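Local structure of BH1974 protein (Bacillus halodurans, 3ON5) at residues K199-I204 with P262-L267; T225-W230 with P241-I246. The protein probably assists the maturation of molybdenum hydroxylases such as xanthine dehydrogenase, as a member of the XdhC/CoxI family. One frame throughout, in Å; residues are numbered along the deposited sequence.

Overall arrangement
Both contacts belong to the parallel six-stranded sheet of the XdhC Rossmann domain, and their centres lie about 12 Å apart. The sheet runs in the order 245-248, 223-229, 200-205, 265-268, 290-293, 313-314. Contact 1 joins strand 200-205 to 265-268, whereas contact 2 joins 223-229 to the outermost strand 245-248 within this chain. Along the chain contact 2 is nested in the loop that contact 1 closes. Strands 200-205 and 223-229 are themselves neighbours, with Ile204 N 2.8 Å from Val226 O, so the four strands follow one another in one sheet. Helix 211-221 packs on residues of both contacts. This strand order, 3-2-1-4-5-6, is the Rossmann topology, and the two contacts together build its first four strands.

Contact 1 of 2, residues K199-I204 with P262-L267; sequences KERLII and PDDFVL
Arg201 and Asp264 are joined by a salt bridge near the N-terminal ends of two parallel strands, 200-205 and 265-268, that lie side by side in the Rossmann sheet. The arginine can be followed outward. CB, CG and CD all run past Asp264 OD1, CB nearest at 3.2 Å; NE then bonds to that oxygen at 2.9 Å. Bends at chi2 and chi3 turn the guanidinium back, and CZ carries NH2 on to Asp264 OD2 at 3.1 Å. The grip is thus side-on, each carboxylate oxygen met on its syn side, although the two planes are turned 41° apart. Asp264 OD2 also accepts from the backbone N of Arg261, and CD1 of Ile203 packs against the same carboxylate. A methionine in place of Arg201 would probably leave the buried Asp264 carboxylate without its charged mate, though still bonded to the Arg261 amide.

On the opposite face Leu202, Ile204, Phe265 and Leu267 line up. Leu202 CD1 lies 3.7 Å from Phe265 CB and also touches Leu267 CD2; helix 326-343 packs over Leu202, Phe265 and Leu267. Between the faces the strands are stitched by Phe265 N to Arg201 O, Ile203 N to Phe265 O and Leu267 N to Ile203 O. The second is nearly straight at the acceptor: Ile203 N meets Phe265 O at 2.8 Å with a C=O...N angle of 174°.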
ATOM      1  N   LYS A 199      28.923  12.103  -8.756  1.00 42.63           N
ATOM      2  CA  LYS A 199      28.551  12.639  -7.449  1.00 40.90           C
ATOM      3  C   LYS A 199      29.684  13.451  -6.778  1.00 45.27           C
ATOM      4  O   LYS A 199      30.862  13.114  -6.879  1.00 47.65           O
ATOM      5  CB  LYS A 199      28.145  11.492  -6.501  1.00 40.76           C
ATOM      6  CG  LYS A 199      26.777  10.928  -6.758  1.00 39.40           C
ATOM      7  CD  LYS A 199      26.449   9.885  -5.734  1.00 46.58           C
ATOM      8  CE  LYS A 199      25.022   9.419  -5.836  1.00 56.51           C
ATOM      9  NZ  LYS A 199      24.724   8.401  -4.794  1.00 75.45           N
ATOM     10  N   GLU A 200      29.303  14.496  -6.073  1.00 40.38           N
ATOM     11  CA  GLU A 200      30.199  15.284  -5.244  1.00 40.63           C
ATOM     12  C   GLU A 200      30.631  14.417  -4.083  1.00 47.20           C
ATOM     13  O   GLU A 200      29.823  13.629  -3.577  1.00 47.45           O
ATOM     14  CB  GLU A 200      29.523  16.584  -4.767  1.00 42.39           C
ATOM     15  CG  GLU A 200      29.132  17.555  -5.880  1.00 52.51           C
ATOM     16  CD  GLU A 200      30.238  18.130  -6.754  1.00 78.41           C
ATOM     17  OE1 GLU A 200      31.430  18.039  -6.380  1.00 80.05           O
ATOM     18  OE2 GLU A 200      29.896  18.726  -7.800  1.00 76.07           O
ATOM     19  N   ARG A 201      31.915  14.481  -3.708  1.00 44.14           N
ATOM     20  CA  ARG A 201      32.426  13.635  -2.638  1.00 42.20           C
ATOM     21  C   ARG A 201      32.482  14.372  -1.331  1.00 43.27           C
ATOM     22  O   ARG A 201      32.874  15.530  -1.291  1.00 43.48           O
ATOM     23  CB  ARG A 201      33.802  13.120  -3.003  1.00 42.94           C
ATOM     24  CG  ARG A 201      33.774  11.731  -3.586  1.00 52.63           C
ATOM     25  CD  ARG A 201      34.866  11.514  -4.598  1.00 55.60           C
ATOM     26  NE  ARG A 201      36.221  11.818  -4.140  1.00 59.03           N
ATOM     27  CZ  ARG A 201      37.126  10.896  -3.840  1.00 68.45           C
ATOM     28  NH1 ARG A 201      36.813   9.603  -3.913  1.00 56.33           N
ATOM     29  NH2 ARG A 201      38.368  11.256  -3.501  1.00 41.73           N
ATOM     30  N   LEU A 202      32.067  13.688  -0.262  1.00 38.30           N
ATOM     31  CA  LEU A 202      32.102  14.177   1.108  1.00 38.21           C
ATOM     32  C   LEU A 202      32.893  13.197   1.934  1.00 43.00           C
ATOM     33  O   LEU A 202      32.442  12.064   2.164  1.00 42.48           O
ATOM     34  CB  LEU A 202      30.701  14.394   1.679  1.00 37.79           C
ATOM     35  CG  LEU A 202      30.634  14.902   3.117  1.00 42.04           C
ATOM     36  CD1 LEU A 202      31.109  16.336   3.210  1.00 42.21           C
ATOM     37  CD2 LEU A 202      29.230  14.777   3.662  1.00 42.65           C
ATOM     38  N   ILE A 203      34.113  13.616   2.321  1.00 39.99           N
ATOM     39  CA  ILE A 203      35.069  12.808   3.069  1.00 39.36           C
ATOM     40  C   ILE A 203      34.944  13.204   4.534  1.00 42.53           C
ATOM     41  O   ILE A 203      35.290  14.327   4.913  1.00 43.26           O
ATOM     42  CB  ILE A 203      36.505  12.981   2.495  1.00 43.27           C
ATOM     43  CG1 ILE A 203      36.501  12.782   0.959  1.00 42.62           C
ATOM     44  CG2 ILE A 203      37.510  12.034   3.211  1.00 44.22           C
ATOM     45  CD1 ILE A 203      37.711  13.125   0.220  1.00 59.63           C
ATOM     46  N   ILE A 204      34.409  12.275   5.349  1.00 37.84           N
ATOM     47  CA  ILE A 204      34.145  12.482   6.775  1.00 37.37           C
ATOM     48  C   ILE A 204      35.196  11.759   7.626  1.00 44.08           C
ATOM     49  O   ILE A 204      35.362  10.539   7.532  1.00 45.01           O
ATOM     50  CB  ILE A 204      32.719  12.017   7.144  1.00 37.99           C
ATOM     51  CG1 ILE A 204      31.664  12.695   6.237  1.00 36.26           C
ATOM     52  CG2 ILE A 204      32.448  12.295   8.622  1.00 40.00           C
ATOM     53  CD1 ILE A 204      30.263  12.073   6.251  1.00 38.42           C
ATOM     54  N   PRO A 262      40.823  18.318  -5.378  1.00 65.97           N
ATOM     55  CA  PRO A 262      40.486  19.680  -4.926  1.00 66.55           C
ATOM     56  C   PRO A 262      38.979  19.986  -4.937  1.00 68.68           C
ATOM     57  O   PRO A 262      38.549  20.893  -4.216  1.00 68.12           O
ATOM     58  CB  PRO A 262      41.210  20.575  -5.941  1.00 69.98           C
ATOM     59  CG  PRO A 262      42.226  19.691  -6.581  1.00 74.56           C
ATOM     60  CD  PRO A 262      41.562  18.365  -6.653  1.00 68.18           C
ATOM     61  N   ASP A 263      38.178  19.228  -5.723  1.00 63.70           N
ATOM     62  CA  ASP A 263      36.733  19.433  -5.823  1.00 62.48           C
ATOM     63  C   ASP A 263      35.971  18.669  -4.698  1.00 63.97           C
ATOM     64  O   ASP A 263      34.731  18.717  -4.653  1.00 64.36           O
ATOM     65  CB  ASP A 263      36.214  19.009  -7.216  1.00 64.49           C
ATOM     66  CG  ASP A 263      36.465  17.565  -7.645  1.00 81.72           C
ATOM     67  OD1 ASP A 263      37.615  17.091  -7.496  1.00 83.61           O
ATOM     68  OD2 ASP A 263      35.541  16.948  -8.244  1.00 89.06           O
ATOM     69  N   ASP A 264      36.714  18.010  -3.774  1.00 56.45           N
ATOM     70  CA  ASP A 264      36.128  17.262  -2.663  1.00 52.86           C
ATOM     71  C   ASP A 264      35.767  18.191  -1.485  1.00 53.61           C
ATOM     72  O   ASP A 264      36.301  19.305  -1.359  1.00 53.78           O
ATOM     73  CB  ASP A 264      37.089  16.146  -2.176  1.00 53.98           C
ATOM     74  CG  ASP A 264      37.299  14.968  -3.114  1.00 58.56           C
ATOM     75  OD1 ASP A 264      36.385  14.674  -3.923  1.00 58.50           O
ATOM     76  OD2 ASP A 264      38.337  14.290  -2.988  1.00 62.37           O
ATOM     77  N   PHE A 265      34.861  17.684  -0.615  1.00 47.20           N
ATOM     78  CA  PHE A 265      34.371  18.304   0.621  1.00 47.28           C
ATOM     79  C   PHE A 265      34.869  17.501   1.815  1.00 50.47           C
ATOM     80  O   PHE A 265      34.631  16.292   1.889  1.00 49.04           O
ATOM     81  CB  PHE A 265      32.823  18.394   0.625  1.00 48.10           C
ATOM     82  CG  PHE A 265      32.235  19.245  -0.476  1.00 49.93           C
ATOM     83  CD1 PHE A 265      32.048  18.728  -1.756  1.00 51.92           C
ATOM     84  CD2 PHE A 265      31.834  20.550  -0.227  1.00 53.16           C
ATOM     85  CE1 PHE A 265      31.536  19.527  -2.786  1.00 52.71           C
ATOM     86  CE2 PHE A 265      31.302  21.344  -1.253  1.00 55.95           C
ATOM     87  CZ  PHE A 265      31.163  20.824  -2.527  1.00 52.89           C
ATOM     88  N   VAL A 266      35.576  18.155   2.735  1.00 47.95           N
ATOM     89  CA  VAL A 266      36.118  17.466   3.899  1.00 47.92           C
ATOM     90  C   VAL A 266      35.380  17.946   5.149  1.00 52.96           C
ATOM     91  O   VAL A 266      35.091  19.144   5.305  1.00 53.87           O
ATOM     92  CB  VAL A 266      37.653  17.626   4.039  1.00 52.30           C
ATOM     93  CG1 VAL A 266      38.165  16.936   5.305  1.00 52.30           C
ATOM     94  CG2 VAL A 266      38.372  17.074   2.806  1.00 51.37           C
ATOM     95  N   LEU A 267      35.097  16.986   6.046  1.00 48.60           N
ATOM     96  CA  LEU A 267      34.425  17.199   7.314  1.00 48.72           C
ATOM     97  C   LEU A 267      35.205  16.481   8.414  1.00 54.52           C
ATOM     98  O   LEU A 267      35.288  15.251   8.411  1.00 55.02           O
ATOM     99  CB  LEU A 267      33.008  16.671   7.150  1.00 47.45           C
ATOM    100  CG  LEU A 267      31.861  17.327   7.893  1.00 51.62           C
ATOM    101  CD1 LEU A 267      31.901  18.838   7.819  1.00 51.74           C
ATOM    102  CD2 LEU A 267      30.623  16.890   7.272  1.00 53.72           C
TER

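Contact 2 of 2, residues T225-W230 with P241-I246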
ATOM      1  N   THR A 225      29.645   9.474  -0.105  1.00 38.44           N
ATOM      2  CA  THR A 225      30.146   9.602   1.255  1.00 38.49           C
ATOM      3  C   THR A 225      31.218   8.551   1.570  1.00 42.36           C
ATOM      4  O   THR A 225      31.040   7.355   1.317  1.00 40.86           O
ATOM      5  CB  THR A 225      29.005   9.516   2.280  1.00 42.84           C
ATOM      6  OG1 THR A 225      28.243   8.348   2.012  1.00 42.82           O
ATOM      7  CG2 THR A 225      28.083  10.746   2.243  1.00 40.86           C
ATOM      8  N   VAL A 226      32.346   9.049   2.126  1.00 39.07           N
ATOM      9  CA  VAL A 226      33.481   8.271   2.613  1.00 39.98           C
ATOM     10  C   VAL A 226      33.608   8.574   4.108  1.00 45.07           C
ATOM     11  O   VAL A 226      33.746   9.735   4.500  1.00 46.32           O
ATOM     12  CB  VAL A 226      34.828   8.505   1.831  1.00 44.11           C
ATOM     13  CG1 VAL A 226      36.000   7.776   2.487  1.00 44.14           C
ATOM     14  CG2 VAL A 226      34.698   8.096   0.369  1.00 43.15           C
ATOM     15  N   VAL A 227      33.508   7.531   4.932  1.00 40.10           N
ATOM     16  CA  VAL A 227      33.665   7.591   6.386  1.00 39.29           C
ATOM     17  C   VAL A 227      34.955   6.918   6.734  1.00 43.49           C
ATOM     18  O   VAL A 227      35.176   5.778   6.312  1.00 43.15           O
ATOM     19  CB  VAL A 227      32.481   6.960   7.164  1.00 41.89           C
ATOM     20  CG1 VAL A 227      32.723   7.027   8.677  1.00 42.88           C
ATOM     21  CG2 VAL A 227      31.158   7.606   6.785  1.00 40.02           C
ATOM     22  N   THR A 228      35.813   7.605   7.502  1.00 40.25           N
ATOM     23  CA  THR A 228      37.077   7.025   7.957  1.00 39.37           C
ATOM     24  C   THR A 228      37.269   7.358   9.455  1.00 41.79           C
ATOM     25  O   THR A 228      36.929   8.450   9.926  1.00 39.57           O
ATOM     26  CB  THR A 228      38.262   7.455   7.097  1.00 43.99           C
ATOM     27  OG1 THR A 228      39.469   6.867   7.617  1.00 49.31           O
ATOM     28  CG2 THR A 228      38.387   8.967   6.949  1.00 40.28           C
ATOM     29  N   ASP A 229      37.746   6.348  10.193  1.00 39.20           N
ATOM     30  CA  ASP A 229      38.047   6.367  11.621  1.00 40.45           C
ATOM     31  C   ASP A 229      39.021   5.214  11.905  1.00 47.02           C
ATOM     32  O   ASP A 229      39.134   4.286  11.099  1.00 45.01           O
ATOM     33  CB  ASP A 229      36.760   6.281  12.452  1.00 42.12           C
ATOM     34  CG  ASP A 229      36.901   6.621  13.926  1.00 50.78           C
ATOM     35  OD1 ASP A 229      37.442   5.791  14.675  1.00 49.05           O
ATOM     36  OD2 ASP A 229      36.364   7.666  14.347  1.00 57.69           O
ATOM     37  N   TRP A 230      39.762   5.298  13.012  1.00 46.12           N
ATOM     38  CA  TRP A 230      40.779   4.330  13.398  1.00 46.78           C
ATOM     39  C   TRP A 230      40.218   3.267  14.364  1.00 51.09           C
ATOM     40  O   TRP A 230      40.941   2.337  14.716  1.00 52.22           O
ATOM     41  CB  TRP A 230      41.947   5.083  14.046  1.00 47.17           C
ATOM     42  CG  TRP A 230      41.590   5.814  15.305  1.00 48.99           C
ATOM     43  CD1 TRP A 230      41.831   5.401  16.577  1.00 53.06           C
ATOM     44  CD2 TRP A 230      40.949   7.099  15.411  1.00 48.94           C
ATOM     45  NE1 TRP A 230      41.374   6.338  17.473  1.00 53.51           N
ATOM     46  CE2 TRP A 230      40.827   7.391  16.784  1.00 54.52           C
ATOM     47  CE3 TRP A 230      40.482   8.046  14.476  1.00 49.08           C
ATOM     48  CZ2 TRP A 230      40.231   8.566  17.248  1.00 54.28           C
ATOM     49  CZ3 TRP A 230      39.881   9.203  14.938  1.00 50.74           C
ATOM     50  CH2 TRP A 230      39.759   9.454  16.306  1.00 52.88           C
ATOM     51  N   PRO A 241      24.759   2.508   6.761  1.00 49.38           N
ATOM     52  CA  PRO A 241      24.316   1.765   5.574  1.00 48.31           C
ATOM     53  C   PRO A 241      24.296   2.609   4.294  1.00 55.14           C
ATOM     54  O   PRO A 241      24.261   2.038   3.204  1.00 55.44           O
ATOM     55  CB  PRO A 241      22.897   1.345   5.946  1.00 49.21           C
ATOM     56  CG  PRO A 241      22.456   2.346   6.926  1.00 53.41           C
ATOM     57  CD  PRO A 241      23.656   2.644   7.736  1.00 50.43           C
ATOM     58  N   ASP A 242      24.305   3.944   4.410  1.00 53.08           N
ATOM     59  CA  ASP A 242      24.240   4.831   3.246  1.00 52.19           C
ATOM     60  C   ASP A 242      25.629   5.282   2.775  1.00 51.86           C
ATOM     61  O   ASP A 242      25.732   5.910   1.713  1.00 51.27           O
ATOM     62  CB  ASP A 242      23.393   6.061   3.591  1.00 55.65           C
ATOM     63  CG  ASP A 242      21.949   5.733   3.882  1.00 81.29           C
ATOM     64  OD1 ASP A 242      21.335   4.985   3.077  1.00 84.30           O
ATOM     65  OD2 ASP A 242      21.410   6.264   4.885  1.00 92.80           O
ATOM     66  N   ALA A 243      26.682   4.988   3.567  1.00 44.91           N
ATOM     67  CA  ALA A 243      28.060   5.332   3.233  1.00 43.30           C
ATOM     68  C   ALA A 243      28.529   4.483   2.087  1.00 46.20           C
ATOM     69  O   ALA A 243      28.291   3.274   2.078  1.00 47.28           O
ATOM     70  CB  ALA A 243      28.985   5.158   4.439  1.00 44.56           C
ATOM     71  N   ASP A 244      29.162   5.119   1.103  1.00 40.31           N
ATOM     72  CA  ASP A 244      29.694   4.466  -0.083  1.00 39.04           C
ATOM     73  C   ASP A 244      30.984   3.719   0.273  1.00 44.84           C
ATOM     74  O   ASP A 244      31.209   2.611  -0.204  1.00 46.09           O
ATOM     75  CB  ASP A 244      29.924   5.500  -1.172  1.00 40.19           C
ATOM     76  CG  ASP A 244      28.633   6.171  -1.595  1.00 50.82           C
ATOM     77  OD1 ASP A 244      27.926   5.600  -2.455  1.00 50.22           O
ATOM     78  OD2 ASP A 244      28.280   7.226  -0.998  1.00 59.50           O
ATOM     79  N   GLU A 245      31.806   4.307   1.151  1.00 40.57           N
ATOM     80  CA  GLU A 245      33.042   3.707   1.648  1.00 39.14           C
ATOM     81  C   GLU A 245      33.190   3.953   3.124  1.00 41.91           C
ATOM     82  O   GLU A 245      32.915   5.055   3.592  1.00 42.63           O
ATOM     83  CB  GLU A 245      34.290   4.245   0.918  1.00 40.34           C
ATOM     84  CG  GLU A 245      34.390   3.911  -0.556  1.00 45.69           C
ATOM     85  CD  GLU A 245      35.648   4.438  -1.224  1.00 64.29           C
ATOM     86  OE1 GLU A 245      36.757   4.050  -0.790  1.00 67.68           O
ATOM     87  OE2 GLU A 245      35.522   5.198  -2.216  1.00 50.12           O
ATOM     88  N   ILE A 246      33.617   2.925   3.852  1.00 37.62           N
ATOM     89  CA  ILE A 246      33.963   2.982   5.268  1.00 38.07           C
ATOM     90  C   ILE A 246      35.413   2.483   5.330  1.00 43.26           C
ATOM     91  O   ILE A 246      35.638   1.307   5.043  1.00 45.24           O
ATOM     92  CB  ILE A 246      32.975   2.210   6.211  1.00 40.88           C
ATOM     93  CG1 ILE A 246      31.487   2.521   5.938  1.00 38.94           C
ATOM     94  CG2 ILE A 246      33.345   2.421   7.690  1.00 43.46           C
ATOM     95  CD1 ILE A 246      30.516   1.588   6.650  1.00 39.34           C
TER
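Thr225 and Asp244 cross at about a right angle, and one carboxylate oxygen does the holding. Asp244 OD2 accepts from the backbone N of Thr225 at 2.8 Å and from its hydroxyl OG1 at 3.2 Å. Both donors come to its anti side, tilted moderately to opposite faces of the carboxylate plane. The threonine torsion explains the hydroxyl's bond: with chi1 at 52°, OG1 stands between the backbone N and the carbonyl carbon, on the side of the aspartate, while CG2 points away from the carbonyl carbon. The carbonyl of Thr225 is shared in its turn. Its O takes Asp244 N at 2.9 Å and Glu245 N at 3.1 Å, the latter in the carbonyl plane, so the turn into the edge strand is fastened at both ends of the one residue.

Farther along, Val226 and Glu245 lie side by side and point the same way. Val226 CG2 rests 3.9 Å from Glu245 CB and keeps close to the carboxylate of the extended glutamate, whose OE2 is hydrogen-bonded to Tyr224 OH. On the other face Val227 CG2 meets Ala243 CB at 4.0 Å, and both side chains touch Val215 of helix 211-221. Phe254 of helix 251-257 packs on Val226 from the glutamate's face. The backbones are tied here by Val227 N to Glu245 O, 2.9 Å, followed by a CA-H...O contact from Ile246 CA to Val227 O. Two parallel strands paired in this way, with helices packed on both faces, are characteristic of the edge of a Rossmann fold.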